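Local coordinates for argininosuccinate lyase (PDB 6RXA) that catalyses carbon-nitrogen bond cleavage as an EDDS lyase of the aspartase/fumarase superfamily, here in an engineered double variant made for enantioselective synthesis, at the interface of chains A and B. Numbering follows the deposited sequence. Chains: chain A/B, Argininosuccinate lyase.

The interface of chains A and B. Residues chain A 11-12, 280-284; chain B 383, 386-387, 390.
Helix 382-399 of chain B meets two loop segments of chain A, residues 11-12 near the N-terminus and 280-284, the SSIMP stretch of the aspartase/fumarase signature loop. B:Arg383 approaches the second loop end-on: NH2 lies 2.9 Å and NH1 3.2 Å from the backbone oxygen O of A:Ser281, which accepts both hydrogen bonds. That oxygen sits within 1° of the guanidinium plane, and the NH1 bond uses a carbonyl lone pair, whereas NH2 comes in tilted from the carbonyl plane. An alanine in place of B:Arg383 would probably leave the A:Ser281 carbonyl without both donors and the loop freer to shift. One turn along, B:His386 has CG anti to its backbone N (chi1 175°), which extends the imidazole toward chain A. Its NE2 donates to O of A:Ser280 at 2.8 Å; the donor lines up with the carbonyl bond, but the oxygen sits 31° off the imidazole plane, so this short bond is bent. The ring is covered on one face by CB of A:Pro284, 4.0 Å above its plane, and on the other by NH2 of B:Arg383, offset toward the rim; this sandwich should restrict its rotation. A:Ser280 OG accepts from N of A:Met283 at 2.9 Å and from N of A:Ile282; two successive amides thus fix the hydroxyl and likely contribute to the turn in which both serine carbonyls face chain B. A:Ser280, equivalent to the superfamily's catalytic base, and A:Ser281 belong to the succinate-binding site, so the neighbouring subunit plausibly supports the active-site loop. The poorly ordered B:Glu387 carboxylate takes the amide N of A:Gly12 on the syn side of OE1, while CB of B:Ala390 packs 3.4 Å from CA of A:Gly12.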
ATOM      1  N   ILE A  11      34.290  -5.003 -16.055  1.00 19.27           N
ATOM      2  CA  ILE A  11      35.393  -4.135 -16.431  1.00 20.17           C
ATOM      3  C   ILE A  11      35.932  -3.494 -15.163  1.00 19.70           C
ATOM      4  O   ILE A  11      35.246  -3.422 -14.143  1.00 18.00           O
ATOM      5  CB  ILE A  11      34.946  -3.040 -17.419  1.00 22.21           C
ATOM      6  CG1 ILE A  11      33.860  -2.153 -16.801  1.00 22.89           C
ATOM      7  CG2 ILE A  11      34.444  -3.672 -18.706  1.00 24.15           C
ATOM      8  CD1 ILE A  11      33.394  -1.003 -17.710  1.00 25.36           C
ATOM      9  N   GLY A  12      37.173  -3.012 -15.239  1.00 20.57           N
ATOM     10  CA  GLY A  12      37.761  -2.284 -14.122  1.00 20.95           C
ATOM     11  C   GLY A  12      37.718  -3.078 -12.832  1.00 20.01           C
ATOM     12  O   GLY A  12      38.128  -4.245 -12.783  1.00 20.10           O
ATOM     13  N   SER A 280      31.095   1.238 -12.418  1.00 15.09           N
ATOM     14  CA  SER A 280      30.446   2.298 -13.176  1.00 16.50           C
ATOM     15  C   SER A 280      31.036   2.408 -14.570  1.00 18.52           C
ATOM     16  O   SER A 280      32.236   2.217 -14.765  1.00 19.13           O
ATOM     17  CB  SER A 280      30.672   3.637 -12.464  1.00 16.46           C
ATOM     18  OG  SER A 280      30.401   4.747 -13.294  1.00 17.40           O
ATOM     19  N   SER A 281      30.169   2.765 -15.531  1.00 21.11           N
ATOM     20  CA  SER A 281      30.608   2.991 -16.908  1.00 24.08           C
ATOM     21  C   SER A 281      31.471   4.241 -17.052  1.00 25.88           C
ATOM     22  O   SER A 281      32.139   4.403 -18.081  1.00 26.95           O
ATOM     23  CB  SER A 281      29.395   3.100 -17.847  1.00 22.20           C
ATOM     24  OG  SER A 281      28.567   4.211 -17.514  1.00 18.73           O
ATOM     25  N   ILE A 282      31.472   5.123 -16.047  1.00 22.96           N
ATOM     26  CA  ILE A 282      32.183   6.392 -16.101  1.00 20.85           C
ATOM     27  C   ILE A 282      33.221   6.531 -14.992  1.00 20.43           C
ATOM     28  O   ILE A 282      34.328   7.012 -15.240  1.00 20.58           O
ATOM     29  CB  ILE A 282      31.194   7.580 -16.090  1.00 20.24           C
ATOM     30  CG1 ILE A 282      31.915   8.910 -15.876  1.00 19.31           C
ATOM     31  CG2 ILE A 282      30.112   7.417 -15.014  1.00 21.60           C
ATOM     32  CD1 ILE A 282      31.007  10.110 -16.113  1.00 20.38           C
ATOM     33  N   MET A 283      32.887   6.134 -13.754  1.00 17.76           N
ATOM     34  CA  MET A 283      33.746   6.360 -12.595  1.00 16.09           C
ATOM     35  C   MET A 283      34.584   5.124 -12.298  1.00 16.26           C
ATOM     36  O   MET A 283      34.057   4.147 -11.745  1.00 17.33           O
ATOM     37  CB  MET A 283      32.867   6.701 -11.383  1.00 15.05           C
ATOM     38  CG  MET A 283      32.139   8.029 -11.493  1.00 15.43           C
ATOM     39  SD  MET A 283      30.924   8.331 -10.200  1.00 15.09           S
ATOM     40  CE  MET A 283      29.643   7.151 -10.615  1.00 16.12           C
ATOM     41  N   PRO A 284      35.877   5.107 -12.627  1.00 16.57           N
ATOM     42  CA  PRO A 284      36.631   3.847 -12.517  1.00 17.11           C
ATOM     43  C   PRO A 284      36.878   3.388 -11.101  1.00 16.32           C
ATOM     44  O   PRO A 284      37.219   2.210 -10.901  1.00 16.92           O
ATOM     45  CB  PRO A 284      37.956   4.144 -13.241  1.00 19.84           C
ATOM     46  CG  PRO A 284      37.706   5.406 -14.021  1.00 21.02           C
ATOM     47  CD  PRO A 284      36.686   6.184 -13.223  1.00 18.20           C
TER
ATOM     48  N   ARG B 383      36.454   4.139 -23.044  1.00 31.19           N
ATOM     49  CA  ARG B 383      36.492   2.806 -22.445  1.00 30.60           C
ATOM     50  C   ARG B 383      37.924   2.381 -22.119  1.00 30.68           C
ATOM     51  O   ARG B 383      38.166   1.792 -21.061  1.00 29.39           O
ATOM     52  CB  ARG B 383      35.774   1.812 -23.364  1.00 29.56           C
ATOM     53  CG  ARG B 383      35.413   0.464 -22.736  1.00 26.98           C
ATOM     54  CD  ARG B 383      34.625   0.605 -21.439  1.00 26.59           C
ATOM     55  NE  ARG B 383      33.428   1.429 -21.608  1.00 28.67           N
ATOM     56  CZ  ARG B 383      32.981   2.295 -20.709  1.00 28.59           C
ATOM     57  NH1 ARG B 383      31.889   3.008 -20.967  1.00 26.43           N
ATOM     58  NH2 ARG B 383      33.617   2.449 -19.552  1.00 28.41           N
ATOM     59  N   HIS B 386      39.201   4.414 -19.103  1.00 26.19           N
ATOM     60  CA  HIS B 386      38.576   3.931 -17.875  1.00 23.36           C
ATOM     61  C   HIS B 386      39.304   2.708 -17.334  1.00 23.33           C
ATOM     62  O   HIS B 386      39.569   2.620 -16.129  1.00 24.09           O
ATOM     63  CB  HIS B 386      37.113   3.651 -18.193  1.00 23.26           C
ATOM     64  CG  HIS B 386      36.337   3.032 -17.080  1.00 23.93           C
ATOM     65  ND1 HIS B 386      36.499   1.715 -16.705  1.00 23.71           N
ATOM     66  CD2 HIS B 386      35.354   3.533 -16.298  1.00 23.52           C
ATOM     67  CE1 HIS B 386      35.659   1.440 -15.720  1.00 23.79           C
ATOM     68  NE2 HIS B 386      34.944   2.521 -15.463  1.00 23.45           N
ATOM     69  N   GLU B 387      39.674   1.771 -18.209  1.00 26.83           N
ATOM     70  CA  GLU B 387      40.355   0.565 -17.747  1.00 32.05           C
ATOM     71  C   GLU B 387      41.720   0.888 -17.148  1.00 28.53           C
ATOM     72  O   GLU B 387      42.133   0.267 -16.159  1.00 25.16           O
ATOM     73  CB  GLU B 387      40.502  -0.425 -18.907  1.00 44.20           C
ATOM     74  CG  GLU B 387      40.753  -1.872 -18.484  1.00 57.73           C
ATOM     75  CD  GLU B 387      39.592  -2.480 -17.702  1.00 64.79           C
ATOM     76  OE1 GLU B 387      39.854  -3.162 -16.691  1.00 65.12           O
ATOM     77  OE2 GLU B 387      38.423  -2.281 -18.096  1.00 66.57           O
ATOM     78  N   ALA B 390      41.001   2.482 -13.689  1.00 23.12           N
ATOM     79  CA  ALA B 390      40.590   1.486 -12.705  1.00 22.68           C
ATOM     80  C   ALA B 390      41.804   0.749 -12.148  1.00 23.52           C
ATOM     81  O   ALA B 390      41.859   0.451 -10.948  1.00 23.72           O
ATOM     82  CB  ALA B 390      39.596   0.508 -13.320  1.00 22.80           C
TER